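Local coordinates for hydrolase, isochorismatase family (Pseudomonas putida KT2440, PDB 4H17), which probably acts as a hydrolase of the isochorismatase family, built on a Rossmann-like fold with a parallel sheet, at residues R14-A19 against F187-P192; H23-I28 against Q119-L124; H123-V128 against G148-L153. All coordinates share one frame; numbering follows the deposited sequence.

Interaction 1: R14-A19 against F187-P192. With SO4 (sulfate ion), chain F.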
loop_
_atom_site.group_PDB
_atom_site.type_symbol
_atom_site.label_atom_id
_atom_site.label_comp_id
_atom_site.label_asym_id
_atom_site.label_seq_id
_atom_site.Cartn_x
_atom_site.Cartn_y
_atom_site.Cartn_z
ATOM N N ARG A 14 -12.699 8.528 12.503
ATOM C CA ARG A 14 -13.074 8.335 11.100
ATOM C C ARG A 14 -13.468 6.880 10.807
ATOM O O ARG A 14 -13.707 6.504 9.652
ATOM C CB ARG A 14 -11.939 8.776 10.188
ATOM C CG ARG A 14 -11.697 10.292 10.211
ATOM C CD ARG A 14 -10.801 10.766 9.075
ATOM N NE ARG A 14 -10.584 12.225 9.133
ATOM C CZ ARG A 14 -9.516 12.828 9.667
ATOM N NH1 ARG A 14 -8.503 12.133 10.194
ATOM N NH2 ARG A 14 -9.451 14.170 9.673
ATOM N N ASP A 15 -13.533 6.064 11.850
ATOM C CA ASP A 15 -14.021 4.690 11.686
ATOM C C ASP A 15 -15.442 4.686 11.109
ATOM O O ASP A 15 -16.292 5.447 11.556
ATOM C CB ASP A 15 -13.905 3.877 13.000
ATOM C CG ASP A 15 -14.410 4.613 14.234
ATOM O OD1 ASP A 15 -13.980 5.759 14.491
ATOM O OD2 ASP A 15 -15.210 4.017 14.989
ATOM N N TYR A 16 -15.673 3.850 10.096
ATOM C CA TYR A 16 -16.989 3.663 9.501
ATOM C C TYR A 16 -17.387 2.203 9.724
ATOM O O TYR A 16 -16.537 1.375 9.982
ATOM C CB TYR A 16 -17.018 4.015 7.992
ATOM C CG TYR A 16 -15.866 3.492 7.118
ATOM C CD1 TYR A 16 -15.879 2.194 6.582
ATOM C CD2 TYR A 16 -14.794 4.320 6.758
ATOM C CE1 TYR A 16 -14.862 1.744 5.758
ATOM C CE2 TYR A 16 -13.775 3.857 5.927
ATOM C CZ TYR A 16 -13.806 2.567 5.426
ATOM O OH TYR A 16 -12.795 2.095 4.574
ATOM N N PRO A 17 -18.689 1.897 9.661
ATOM C CA PRO A 17 -19.111 0.503 9.749
ATOM C C PRO A 17 -18.710 -0.357 8.544
ATOM O O PRO A 17 -18.541 0.166 7.446
ATOM C CB PRO A 17 -20.637 0.580 9.800
ATOM C CG PRO A 17 -20.972 2.007 10.010
ATOM C CD PRO A 17 -19.826 2.814 9.495
ATOM N N PRO A 18 -18.595 -1.675 8.746
ATOM C CA PRO A 18 -18.396 -2.524 7.580
ATOM C C PRO A 18 -19.556 -2.459 6.615
ATOM O O PRO A 18 -20.699 -2.164 6.989
ATOM C CB PRO A 18 -18.230 -3.923 8.155
ATOM C CG PRO A 18 -18.729 -3.839 9.569
ATOM C CD PRO A 18 -18.465 -2.438 9.998
ATOM N N ALA A 19 -19.256 -2.772 5.359
ATOM C CA ALA A 19 -20.253 -2.675 4.291
ATOM C C ALA A 19 -21.331 -3.699 4.524
ATOM O O ALA A 19 -21.064 -4.789 5.042
ATOM C CB ALA A 19 -19.618 -2.954 2.938
ATOM N N PHE A 187 -7.145 1.926 6.122
ATOM C CA PHE A 187 -7.533 1.819 4.717
ATOM C C PHE A 187 -8.822 1.051 4.454
ATOM O O PHE A 187 -9.459 1.285 3.421
ATOM C CB PHE A 187 -6.387 1.272 3.916
ATOM C CG PHE A 187 -5.157 2.135 3.983
ATOM C CD1 PHE A 187 -5.081 3.269 3.213
ATOM C CD2 PHE A 187 -4.137 1.843 4.864
ATOM C CE1 PHE A 187 -3.975 4.093 3.295
ATOM C CE2 PHE A 187 -3.012 2.658 4.943
ATOM C CZ PHE A 187 -2.954 3.786 4.149
ATOM N N ALA A 188 -9.244 0.173 5.357
ATOM C CA ALA A 188 -10.478 -0.595 5.126
ATOM C C ALA A 188 -11.003 -1.174 6.398
ATOM O O ALA A 188 -10.256 -1.334 7.352
ATOM C CB ALA A 188 -10.208 -1.745 4.163
ATOM N N CYS A 189 -12.298 -1.466 6.431
ATOM C CA CYS A 189 -12.827 -2.471 7.374
ATOM C C CYS A 189 -12.337 -3.794 6.890
ATOM O O CYS A 189 -12.355 -4.060 5.682
ATOM C CB CYS A 189 -14.347 -2.436 7.397
ATOM S SG CYS A 189 -14.987 -1.000 8.283
ATOM N N VAL A 190 -11.891 -4.645 7.802
ATOM C CA VAL A 190 -11.470 -5.990 7.425
ATOM C C VAL A 190 -12.437 -6.937 8.087
ATOM O O VAL A 190 -12.676 -6.843 9.309
ATOM C CB VAL A 190 -10.008 -6.245 7.835
ATOM C CG1 VAL A 190 -9.567 -7.659 7.529
ATOM C CG2 VAL A 190 -9.066 -5.235 7.143
ATOM N N ALA A 191 -12.991 -7.866 7.296
ATOM C CA ALA A 191 -14.075 -8.745 7.767
ATOM C C ALA A 191 -13.984 -10.106 7.100
ATOM O O ALA A 191 -13.460 -10.201 5.993
ATOM C CB ALA A 191 -15.407 -8.122 7.473
ATOM N N PRO A 192 -14.465 -11.180 7.781
ATOM C CA PRO A 192 -14.535 -12.487 7.146
ATOM C C PRO A 192 -15.804 -12.632 6.291
ATOM O O PRO A 192 -16.820 -11.957 6.496
ATOM C CB PRO A 192 -14.550 -13.448 8.317
ATOM C CG PRO A 192 -15.201 -12.690 9.419
ATOM C CD PRO A 192 -14.909 -11.229 9.191
HETATM S S SO4 F . -6.645 14.634 12.116
HETATM O O1 SO4 F . -7.746 15.607 11.951
HETATM O O2 SO4 F . -5.334 15.382 12.166
HETATM O O3 SO4 F . -6.805 13.791 13.317
HETATM O O4 SO4 F . -6.637 13.760 10.914
HETATM O O HOH W 1 -11.472 3.900 2.954
#

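Interaction 2: H23-I28 against Q119-L124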
loop_
_atom_site.group_PDB
_atom_site.type_symbol
_atom_site.label_atom_id
_atom_site.label_comp_id
_atom_site.label_asym_id
_atom_site.label_seq_id
_atom_site.Cartn_x
_atom_site.Cartn_y
_atom_site.Cartn_z
ATOM N N HIS A 23 -25.995 -2.783 0.218
ATOM C CA HIS A 23 -25.725 -1.406 -0.202
ATOM C C HIS A 23 -24.359 -1.245 -0.862
ATOM O O HIS A 23 -23.873 -0.124 -1.038
ATOM C CB HIS A 23 -25.816 -0.485 1.006
ATOM C CG HIS A 23 -27.088 -0.617 1.772
ATOM N ND1 HIS A 23 -28.327 -0.524 1.179
ATOM C CD2 HIS A 23 -27.314 -0.844 3.088
ATOM C CE1 HIS A 23 -29.265 -0.688 2.098
ATOM N NE2 HIS A 23 -28.675 -0.875 3.266
ATOM N N ALA A 24 -23.774 -2.349 -1.307
ATOM C CA ALA A 24 -22.385 -2.316 -1.773
ATOM C C ALA A 24 -22.226 -2.710 -3.229
ATOM O O ALA A 24 -23.114 -3.285 -3.805
ATOM C CB ALA A 24 -21.531 -3.228 -0.902
ATOM N N SER A 25 -21.065 -2.360 -3.777
ATOM C CA SER A 25 -20.558 -2.918 -5.050
ATOM C C SER A 25 -19.461 -3.936 -4.687
ATOM O O SER A 25 -18.620 -3.668 -3.817
ATOM C CB SER A 25 -19.946 -1.862 -5.935
ATOM O OG SER A 25 -20.848 -0.822 -6.364
ATOM N N LEU A 26 -19.461 -5.101 -5.345
ATOM C CA LEU A 26 -18.481 -6.174 -5.070
ATOM C C LEU A 26 -17.401 -6.135 -6.153
ATOM O O LEU A 26 -17.710 -6.063 -7.345
ATOM C CB LEU A 26 -19.117 -7.551 -5.102
ATOM C CG LEU A 26 -18.192 -8.776 -4.972
ATOM C CD1 LEU A 26 -17.471 -8.832 -3.632
ATOM C CD2 LEU A 26 -18.996 -10.038 -5.187
ATOM N N ILE A 27 -16.152 -6.100 -5.731
ATOM C CA ILE A 27 -14.980 -6.076 -6.623
ATOM C C ILE A 27 -14.096 -7.288 -6.365
ATOM O O ILE A 27 -13.623 -7.490 -5.245
ATOM C CB ILE A 27 -14.131 -4.792 -6.465
ATOM C CG1 ILE A 27 -15.002 -3.515 -6.595
ATOM C CG2 ILE A 27 -12.971 -4.796 -7.480
ATOM C CD1 ILE A 27 -14.308 -2.211 -6.280
ATOM N N ILE A 28 -13.895 -8.103 -7.417
ATOM C CA ILE A 28 -13.063 -9.297 -7.324
ATOM C C ILE A 28 -11.800 -9.027 -8.137
ATOM O O ILE A 28 -11.849 -8.887 -9.362
ATOM C CB ILE A 28 -13.764 -10.540 -7.892
ATOM C CG1 ILE A 28 -15.111 -10.730 -7.200
ATOM C CG2 ILE A 28 -12.879 -11.784 -7.709
ATOM C CD1 ILE A 28 -15.950 -11.840 -7.766
ATOM N N GLN A 119 -18.635 5.502 -9.869
ATOM C CA GLN A 119 -19.507 6.700 -9.795
ATOM C C GLN A 119 -20.902 6.401 -10.351
ATOM O O GLN A 119 -21.920 6.671 -9.710
ATOM C CB GLN A 119 -18.858 7.884 -10.506
ATOM C CG GLN A 119 -17.726 8.457 -9.696
ATOM C CD GLN A 119 -16.977 9.544 -10.439
ATOM O OE1 GLN A 119 -16.648 9.395 -11.611
ATOM N NE2 GLN A 119 -16.723 10.646 -9.766
ATOM N N GLU A 120 -20.922 5.760 -11.513
ATOM C CA GLU A 120 -22.137 5.386 -12.156
ATOM C C GLU A 120 -22.983 4.432 -11.322
ATOM O O GLU A 120 -24.243 4.487 -11.347
ATOM C CB GLU A 120 -21.768 4.708 -13.452
ATOM C CG GLU A 120 -22.919 4.504 -14.393
ATOM C CD GLU A 120 -22.470 3.950 -15.732
ATOM O OE1 GLU A 120 -21.316 3.511 -15.823
ATOM O OE2 GLU A 120 -23.264 3.990 -16.676
ATOM N N LEU A 121 -22.315 3.547 -10.593
ATOM C CA LEU A 121 -23.012 2.567 -9.785
ATOM C C LEU A 121 -23.584 3.195 -8.500
ATOM O O LEU A 121 -24.569 2.720 -7.941
ATOM C CB LEU A 121 -22.095 1.435 -9.420
ATOM C CG LEU A 121 -21.990 0.270 -10.416
ATOM C CD1 LEU A 121 -22.035 0.746 -11.856
ATOM C CD2 LEU A 121 -20.788 -0.620 -10.199
ATOM N N GLY A 122 -22.995 4.301 -8.064
ATOM C CA GLY A 122 -23.600 5.066 -7.008
ATOM C C GLY A 122 -23.325 4.657 -5.583
ATOM O O GLY A 122 -23.856 5.299 -4.696
ATOM N N HIS A 123 -22.524 3.616 -5.350
ATOM C CA HIS A 123 -22.228 3.161 -3.961
ATOM C C HIS A 123 -20.864 3.563 -3.472
ATOM O O HIS A 123 -19.851 3.273 -4.106
ATOM C CB HIS A 123 -22.391 1.641 -3.847
ATOM C CG HIS A 123 -23.727 1.176 -4.293
ATOM N ND1 HIS A 123 -24.881 1.490 -3.610
ATOM C CD2 HIS A 123 -24.102 0.434 -5.358
ATOM C CE1 HIS A 123 -25.916 0.972 -4.246
ATOM N NE2 HIS A 123 -25.470 0.330 -5.312
ATOM N N LEU A 124 -20.836 4.225 -2.317
ATOM C CA LEU A 124 -19.581 4.536 -1.648
ATOM C C LEU A 124 -18.961 3.312 -0.978
ATOM O O LEU A 124 -17.747 3.289 -0.826
ATOM C CB LEU A 124 -19.779 5.657 -0.622
ATOM C CG LEU A 124 -19.972 7.054 -1.231
ATOM C CD1 LEU A 124 -20.225 8.077 -0.122
ATOM C CD2 LEU A 124 -18.772 7.488 -2.069
HETATM O O HOH W 2 -20.203 2.087 -6.544
#

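Interaction 3: H123-V128 against G148-L153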
loop_
_atom_site.group_PDB
_atom_site.type_symbol
_atom_site.label_atom_id
_atom_site.label_comp_id
_atom_site.label_asym_id
_atom_site.label_seq_id
_atom_site.Cartn_x
_atom_site.Cartn_y
_atom_site.Cartn_z
ATOM N N HIS A 123 -22.524 3.616 -5.350
ATOM C CA HIS A 123 -22.228 3.161 -3.961
ATOM C C HIS A 123 -20.864 3.563 -3.472
ATOM O O HIS A 123 -19.851 3.273 -4.106
ATOM C CB HIS A 123 -22.391 1.641 -3.847
ATOM C CG HIS A 123 -23.727 1.176 -4.293
ATOM N ND1 HIS A 123 -24.881 1.490 -3.610
ATOM C CD2 HIS A 123 -24.102 0.434 -5.358
ATOM C CE1 HIS A 123 -25.916 0.972 -4.246
ATOM N NE2 HIS A 123 -25.470 0.330 -5.312
ATOM N N LEU A 124 -20.836 4.225 -2.317
ATOM C CA LEU A 124 -19.581 4.536 -1.648
ATOM C C LEU A 124 -18.961 3.312 -0.978
ATOM O O LEU A 124 -17.747 3.289 -0.826
ATOM C CB LEU A 124 -19.779 5.657 -0.622
ATOM C CG LEU A 124 -19.972 7.054 -1.231
ATOM C CD1 LEU A 124 -20.225 8.077 -0.122
ATOM C CD2 LEU A 124 -18.772 7.488 -2.069
ATOM N N ASP A 125 -19.778 2.303 -0.638
ATOM C CA ASP A 125 -19.309 1.055 -0.024
ATOM C C ASP A 125 -18.900 -0.029 -1.032
ATOM O O ASP A 125 -19.681 -0.523 -1.844
ATOM C CB ASP A 125 -20.342 0.431 0.929
ATOM C CG ASP A 125 -20.525 1.208 2.238
ATOM O OD1 ASP A 125 -19.572 1.264 3.037
ATOM O OD2 ASP A 125 -21.638 1.635 2.566
ATOM N N LEU A 126 -17.641 -0.416 -0.908
ATOM C CA LEU A 126 -17.019 -1.424 -1.748
ATOM C C LEU A 126 -16.600 -2.606 -0.907
ATOM O O LEU A 126 -15.954 -2.457 0.113
ATOM C CB LEU A 126 -15.782 -0.872 -2.458
ATOM C CG LEU A 126 -15.884 0.477 -3.180
ATOM C CD1 LEU A 126 -14.527 0.865 -3.745
ATOM C CD2 LEU A 126 -16.988 0.490 -4.228
ATOM N N ILE A 127 -16.984 -3.794 -1.359
ATOM C CA ILE A 127 -16.509 -5.041 -0.799
ATOM C C ILE A 127 -15.449 -5.547 -1.785
ATOM O O ILE A 127 -15.736 -5.703 -2.991
ATOM C CB ILE A 127 -17.640 -6.066 -0.588
ATOM C CG1 ILE A 127 -18.644 -5.511 0.437
ATOM C CG2 ILE A 127 -17.067 -7.401 -0.134
ATOM C CD1 ILE A 127 -19.979 -6.199 0.447
ATOM N N VAL A 128 -14.243 -5.753 -1.261
ATOM C CA VAL A 128 -13.077 -6.108 -2.033
ATOM C C VAL A 128 -12.463 -7.443 -1.660
ATOM O O VAL A 128 -12.277 -7.749 -0.481
ATOM C CB VAL A 128 -12.003 -5.011 -1.894
ATOM C CG1 VAL A 128 -10.790 -5.307 -2.742
ATOM C CG2 VAL A 128 -12.521 -3.627 -2.232
ATOM N N GLY A 148 -12.622 8.616 -1.893
ATOM C CA GLY A 148 -13.663 8.736 -0.878
ATOM C C GLY A 148 -14.526 7.505 -0.701
ATOM O O GLY A 148 -15.526 7.561 0.001
ATOM N N TYR A 149 -14.134 6.364 -1.264
ATOM C CA TYR A 149 -14.832 5.143 -0.998
ATOM C C TYR A 149 -14.552 4.538 0.357
ATOM O O TYR A 149 -13.488 4.745 0.947
ATOM C CB TYR A 149 -14.527 4.086 -2.075
ATOM C CG TYR A 149 -15.018 4.573 -3.418
ATOM C CD1 TYR A 149 -16.340 4.472 -3.779
ATOM C CD2 TYR A 149 -14.134 5.137 -4.327
ATOM C CE1 TYR A 149 -16.817 4.947 -4.999
ATOM C CE2 TYR A 149 -14.586 5.605 -5.545
ATOM C CZ TYR A 149 -15.913 5.529 -5.880
ATOM O OH TYR A 149 -16.330 6.010 -7.109
ATOM N N ARG A 150 -15.546 3.816 0.862
ATOM C CA ARG A 150 -15.441 3.066 2.086
ATOM C C ARG A 150 -15.249 1.618 1.697
ATOM O O ARG A 150 -16.144 1.016 1.108
ATOM C CB ARG A 150 -16.725 3.182 2.876
ATOM C CG ARG A 150 -16.949 4.529 3.526
ATOM C CD ARG A 150 -18.179 4.461 4.442
ATOM N NE ARG A 150 -19.435 4.246 3.719
ATOM C CZ ARG A 150 -20.175 5.215 3.172
ATOM N NH1 ARG A 150 -19.810 6.490 3.269
ATOM N NH2 ARG A 150 -21.304 4.909 2.543
ATOM N N CYS A 151 -14.104 1.051 2.043
ATOM C CA CYS A 151 -13.747 -0.308 1.612
ATOM C C CYS A 151 -13.924 -1.275 2.763
ATOM O O CYS A 151 -13.539 -0.985 3.886
ATOM C CB CYS A 151 -12.306 -0.347 1.141
ATOM S SG CYS A 151 -12.081 0.447 -0.464
ATOM N N THR A 152 -14.468 -2.448 2.438
ATOM C CA THR A 152 -14.499 -3.578 3.347
ATOM C C THR A 152 -13.756 -4.704 2.630
ATOM O O THR A 152 -14.194 -5.162 1.559
ATOM C CB THR A 152 -15.922 -4.019 3.692
ATOM O OG1 THR A 152 -16.567 -2.951 4.401
ATOM C CG2 THR A 152 -15.888 -5.257 4.540
ATOM N N LEU A 153 -12.626 -5.097 3.200
ATOM C CA LEU A 153 -11.741 -6.067 2.570
ATOM C C LEU A 153 -11.989 -7.413 3.181
ATOM O O LEU A 153 -11.931 -7.570 4.403
ATOM C CB LEU A 153 -10.290 -5.634 2.797
ATOM C CG LEU A 153 -9.166 -6.522 2.299
ATOM C CD1 LEU A 153 -9.224 -6.864 0.835
ATOM C CD2 LEU A 153 -7.855 -5.841 2.628
HETATM O O HOH W 3 -17.198 -0.610 3.155
#

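Interaction 1: R14-A19 against F187-P192
In Y16 the ring carbon CG stands between the backbone N and the carbonyl carbon (chi1 45°), while in C189 SG lies anti to the carbonyl carbon (chi1 -74°), and from these positions the tyrosine ring and the thiol meet. SG lies 3.7 Å from Y16 CD1. Measured to the ring centroid the sulfur is 4.5 Å away and 51° off the normal, an oblique sulfur-aromatic contact. The backbone also lies close to the sulfur: Y16 O approaches SG to 3.3 Å, and P18 N lies 3.7 Å from it. Proline suits this place, since its nitrogen carries no hydrogen and needs no partner beside a soft, weakly polar sulfur. Tyrosine is long enough to meet the sulfur with its ring and still bring OH to 3.6 Å from A188 CA. This oxygen accepts the N-H of C151, and a water 2.8 Å from Y16 OH gives a weak hydrogen bond to F187 O. Farther out, R14 NH1 donates to sulfate O4 at 2.6 Å; this ion, probably from the crystallisation liquor, is also held by R78 and T74 of the second subunit. The loop 14-19 thus leads from helix 8-12 across strand 189-191, an outermost strand of the sheet within this chain, whose C189 pairs by backbone bonds with strand 150-159, while V190 faces helix 172-186.

Interaction 2: H23-I28 against Q119-L124
A24 and H123 bring the two backbones together, their CA atoms 5.9 Å apart, where the beginning of strand 24-29 passes the turn that follows helix 114-121. G122 makes that turn: its positive phi (85°) would jam a CB against the preceding carbonyl O, so glycine is the natural residue to leave the helix here, after which the side chain of H123 points toward the strand. H123 carries most of the contact. Its CG lies anti to the carbonyl carbon and beside the backbone N (chi1 -55°), and the imidazole comes to rest against the backbone of H23, whose carbonyl carbon sits over one face. H23 O is 3.2 Å from H123 ND1, but the angle is too poor for a hydrogen bond, and the pair is simply a close approach. At the edge of the ring, near its plane, S25 OG comes within 3.6 Å of H123 CD2. The histidine was modelled in two conformers, and these ring contacts belong to one of them. Serine's short side chain points toward the loop and leaves room for a water: OG donates to it at 3.0 Å, and the water donates onward to H123 O at 2.7 Å, giving a directed relay from strand to loop. L121, the last helical residue, lays CD2 beside the hydroxyl, 3.8 Å from S25 OG, and its apolar side chain also packs on P65 and I67. R64 touches the H123 side chain and bonds to A24 O through NH2. The contact places the end of helix 114-121 against strand 24-29, which lies between strands 66-71 and 125-131; the helix leads through this turn into parallel strand 125-131, where D125 and I127 pair with S25 by backbone bonds.

Interaction 3: H123-V128 against G148-L153
L126 and Y149 form the apolar centre: leucine's forked end reaches the tyrosine, with L126 CD1 3.6 Å from Y149 CB and obliquely placed to the ring. The small thiol of C151 fits beside the same methyl, SG 4.1 Å from L126 CD1; farther along this face V128 CG1 approaches L153 CD1. L126 and Y149 pack on L118 of helix 114-121, while V128, C151 and L153 meet V141, A144 and V137 of helix 133-146. Between the strands of this beta-alpha-beta unit the parallel ladder's N-H groups alternate: R150 and T152 donate to L124 O and L126 O, L126 and V128 to R150 O and T152 O. On the other face I127 continues an apolar layer against A19, A24 and L26, and the face turns polar at the N-terminal ends of the two strands. R150 bends at chi3 (-66°), which places NE near D125; in this one of two modelled conformers NE donates to D125 OD1 at 3.1 Å, a salt bridge meeting OD1 from above the carboxylate plane, the two flat groups standing 65° apart. A second, weak bond joins NH2 to OD2. L124 CB lies 3.4 Å above one guanidinium face, offset toward the rim. A water donates to D125 OD1 and lies 2.7 Å from T152 OG1, which also takes the N-H of A19. With both a charged partner and a water, the carboxylate would probably favour its ionised form.

In the fold
Interactions 2 and 3 have centres about 7 Å apart and share H123 and L124; the centres of interactions 1 and 3 are about 8 Å apart, those of interactions 1 and 2 about 15 Å. All reach one parallel sheet, whose neighbouring strands run 24-29, 125-131, 150-159 and 189-191. Along the chain, residues 14-19 come first and 187-192 last, with the segments of the other two contacts between them. Probable backbone hydrogen bonds join I27 N to I127 O between interactions 2 and 3, and L153 N to C189 O between 3 and 1. The three contacts thus tie the N-terminal loop to the final strand and knit a Rossmann-like core.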